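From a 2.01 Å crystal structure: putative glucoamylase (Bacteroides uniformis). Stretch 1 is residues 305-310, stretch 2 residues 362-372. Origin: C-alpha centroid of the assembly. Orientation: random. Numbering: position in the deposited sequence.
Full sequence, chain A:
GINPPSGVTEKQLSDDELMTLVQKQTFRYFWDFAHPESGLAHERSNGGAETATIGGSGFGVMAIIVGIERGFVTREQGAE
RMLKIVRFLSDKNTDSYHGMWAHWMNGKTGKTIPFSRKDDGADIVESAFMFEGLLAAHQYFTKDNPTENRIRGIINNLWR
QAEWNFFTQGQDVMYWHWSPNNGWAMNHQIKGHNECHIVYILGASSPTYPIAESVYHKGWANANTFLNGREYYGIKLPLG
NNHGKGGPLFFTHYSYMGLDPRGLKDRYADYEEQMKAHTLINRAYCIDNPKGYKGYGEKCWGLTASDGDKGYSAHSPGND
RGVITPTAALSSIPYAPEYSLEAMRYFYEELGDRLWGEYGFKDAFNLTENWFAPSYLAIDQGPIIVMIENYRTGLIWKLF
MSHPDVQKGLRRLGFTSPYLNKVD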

# COMPACT_ATOMS: atom_id res chain seq x y z
N ALA A 305 7.41 -5.15 -7.71
CA ALA A 305 8.28 -3.99 -7.92
C ALA A 305 9.21 -3.77 -6.74
O ALA A 305 8.77 -3.73 -5.57
CB ALA A 305 7.47 -2.70 -8.21
N SER A 306 10.49 -3.55 -7.03
CA SER A 306 11.47 -3.28 -5.99
C SER A 306 12.82 -2.91 -6.59
O SER A 306 13.01 -2.98 -7.81
CB SER A 306 11.63 -4.56 -5.15
OG SER A 306 12.29 -5.58 -5.86
N ASP A 307 13.79 -2.61 -5.71
CA ASP A 307 15.18 -2.55 -6.12
C ASP A 307 15.62 -3.90 -6.68
O ASP A 307 14.99 -4.96 -6.44
CB ASP A 307 16.08 -2.13 -4.94
CG ASP A 307 16.01 -0.64 -4.61
OD1 ASP A 307 15.34 0.15 -5.32
OD2 ASP A 307 16.66 -0.25 -3.62
N GLY A 308 16.71 -3.86 -7.45
CA GLY A 308 17.24 -5.02 -8.13
C GLY A 308 18.71 -4.85 -8.40
O GLY A 308 19.23 -3.74 -8.39
N ASP A 309 19.39 -5.95 -8.65
CA ASP A 309 20.81 -5.91 -8.93
C ASP A 309 21.16 -5.06 -10.17
O ASP A 309 22.25 -4.53 -10.24
CB ASP A 309 21.40 -7.31 -9.06
CG ASP A 309 20.67 -8.19 -10.09
OD1 ASP A 309 19.45 -8.41 -9.95
OD2 ASP A 309 21.34 -8.67 -11.02
N LYS A 310 20.24 -4.90 -11.11
CA LYS A 310 20.47 -4.07 -12.29
C LYS A 310 19.69 -2.76 -12.21
O LYS A 310 19.66 -2.00 -13.16
CB LYS A 310 20.01 -4.83 -13.54
CG LYS A 310 20.69 -6.18 -13.79
CD LYS A 310 22.19 -6.05 -14.03
CE LYS A 310 22.66 -7.01 -15.12
NZ LYS A 310 24.06 -7.48 -14.90
N LYS A 362 15.61 -6.59 4.17
CA LYS A 362 16.02 -5.67 3.15
C LYS A 362 15.15 -5.88 1.89
O LYS A 362 14.37 -6.86 1.77
CB LYS A 362 17.51 -5.84 2.87
CG LYS A 362 18.40 -5.34 4.00
CD LYS A 362 19.75 -6.08 3.91
CE LYS A 362 20.62 -5.84 5.11
NZ LYS A 362 21.90 -6.51 4.83
N ASP A 363 15.25 -4.95 0.96
CA ASP A 363 14.20 -4.80 -0.04
C ASP A 363 14.01 -5.96 -0.99
O ASP A 363 12.88 -6.22 -1.41
CB ASP A 363 14.46 -3.57 -0.88
CG ASP A 363 13.23 -3.13 -1.63
OD1 ASP A 363 12.14 -2.99 -0.99
OD2 ASP A 363 13.36 -2.87 -2.84
N ALA A 364 15.11 -6.61 -1.36
CA ALA A 364 15.11 -7.62 -2.41
C ALA A 364 16.45 -8.33 -2.44
O ALA A 364 17.45 -7.86 -1.86
CB ALA A 364 14.80 -6.99 -3.79
N PHE A 365 16.47 -9.44 -3.15
CA PHE A 365 17.68 -10.22 -3.35
C PHE A 365 17.61 -11.02 -4.63
O PHE A 365 16.53 -11.29 -5.18
CB PHE A 365 18.01 -11.16 -2.15
CG PHE A 365 16.97 -12.24 -1.92
CD1 PHE A 365 15.82 -11.97 -1.17
CD2 PHE A 365 17.13 -13.51 -2.46
CE1 PHE A 365 14.87 -12.97 -0.97
CE2 PHE A 365 16.17 -14.48 -2.29
CZ PHE A 365 15.03 -14.21 -1.55
N ASN A 366 18.79 -11.38 -5.11
CA ASN A 366 18.97 -12.19 -6.32
C ASN A 366 20.02 -13.25 -6.04
O ASN A 366 21.22 -12.96 -6.08
CB ASN A 366 19.40 -11.31 -7.49
CG ASN A 366 19.55 -12.09 -8.80
OD1 ASN A 366 19.95 -13.27 -8.82
ND2 ASN A 366 19.23 -11.43 -9.91
N LEU A 367 19.59 -14.47 -5.72
CA LEU A 367 20.55 -15.53 -5.38
C LEU A 367 21.42 -15.94 -6.58
O LEU A 367 22.56 -16.37 -6.39
CB LEU A 367 19.83 -16.75 -4.78
CG LEU A 367 19.16 -16.54 -3.43
CD1 LEU A 367 18.63 -17.86 -2.89
CD2 LEU A 367 20.12 -15.89 -2.43
N THR A 368 20.90 -15.80 -7.81
CA THR A 368 21.68 -16.13 -9.01
C THR A 368 22.89 -15.21 -9.13
O THR A 368 23.95 -15.67 -9.47
CB THR A 368 20.87 -16.06 -10.34
OG1 THR A 368 19.63 -16.77 -10.20
CG2 THR A 368 21.67 -16.66 -11.52
N GLU A 369 22.72 -13.90 -8.88
CA GLU A 369 23.85 -12.95 -8.97
C GLU A 369 24.51 -12.70 -7.61
O GLU A 369 25.36 -11.83 -7.49
CB GLU A 369 23.42 -11.60 -9.55
CG GLU A 369 22.59 -11.66 -10.83
CD GLU A 369 23.32 -12.29 -11.99
OE1 GLU A 369 24.56 -12.21 -12.04
OE2 GLU A 369 22.65 -12.86 -12.88
N ASN A 370 24.09 -13.45 -6.59
CA ASN A 370 24.56 -13.30 -5.22
C ASN A 370 24.43 -11.87 -4.68
O ASN A 370 25.33 -11.36 -4.05
CB ASN A 370 26.01 -13.83 -5.10
CG ASN A 370 26.46 -14.01 -3.66
OD1 ASN A 370 25.66 -14.26 -2.76
ND2 ASN A 370 27.74 -13.85 -3.44
N TRP A 371 23.29 -11.25 -4.92
CA TRP A 371 23.08 -9.86 -4.57
C TRP A 371 21.96 -9.72 -3.54
O TRP A 371 20.90 -10.35 -3.65
CB TRP A 371 22.76 -9.07 -5.84
CG TRP A 371 22.34 -7.66 -5.61
CD1 TRP A 371 23.16 -6.58 -5.50
CD2 TRP A 371 21.00 -7.17 -5.46
NE1 TRP A 371 22.42 -5.45 -5.28
CE2 TRP A 371 21.09 -5.78 -5.27
CE3 TRP A 371 19.74 -7.77 -5.50
CZ2 TRP A 371 19.97 -4.98 -5.06
CZ3 TRP A 371 18.62 -6.97 -5.32
CH2 TRP A 371 18.73 -5.58 -5.11
N PHE A 372 22.20 -8.89 -2.54
CA PHE A 372 21.19 -8.53 -1.55
C PHE A 372 21.12 -7.00 -1.51
O PHE A 372 22.16 -6.34 -1.40
CB PHE A 372 21.58 -9.11 -0.19
CG PHE A 372 21.50 -10.61 -0.13
CD1 PHE A 372 22.49 -11.39 -0.66
CD2 PHE A 372 20.37 -11.24 0.40
CE1 PHE A 372 22.39 -12.77 -0.65
CE2 PHE A 372 20.25 -12.62 0.40
CZ PHE A 372 21.26 -13.38 -0.13

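What does Asp309 do to cover more surface than any other residue here? Its CA-to-CB bond points sideways to the second stretch, and the residue meets three side chains there: Asn366, Glu369 and Trp371. With chi1 in the p well, the carboxylate reaches Asn366, whose ND2 donates a hydrogen bond to Asp309 OD1 at 3.0 Å. The other oxygen, Asp309 OD2, lies 3.2 Å from Glu369 CG, a contact with the aliphatic part of that side chain.

How does Trp371 meet the first stretch? The chain from Gly308 to Asp309 passes over one face of the indole. Gly308 C sits 3.4 Å from Trp371 CH2, and Asp309 N is 3.6 Å from Trp371 CZ3. Asp309 CA stands 3.8 Å from the centroid of the Trp371 five-membered ring and only 16° off its normal, a CH-pi contact squarely over the face. Gly308 has no side chain, and an ideal CB there would point away from the second stretch.

How are Asn366 and Trp371, both partners of Asp309, linked to each other? They are paired through their backbones: Asn366 N donates to Trp371 O at 2.8 Å, and Trp371 N to Asn366 O at 2.9 Å. The turn between them is braced by a hydrogen bond from Glu369 N to Asn366 OD1, 2.8 Å long. The Asn366 amide thus serves its own turn through OD1 and the other stretch through ND2.

How is the other end of the contact fastened? Asp307 N donates a hydrogen bond to Asp363 OD2 at 2.9 Å, with a favourable angle of 155°. Like charges also lie near each other here, Asp307 OD2 and Asp363 OD2 being 4.3 Å apart, and Asp307 OD2 has a hydrogen bond elsewhere in the structure. Beside this link, Ala364 CB packs 3.3 Å from Asp307 O.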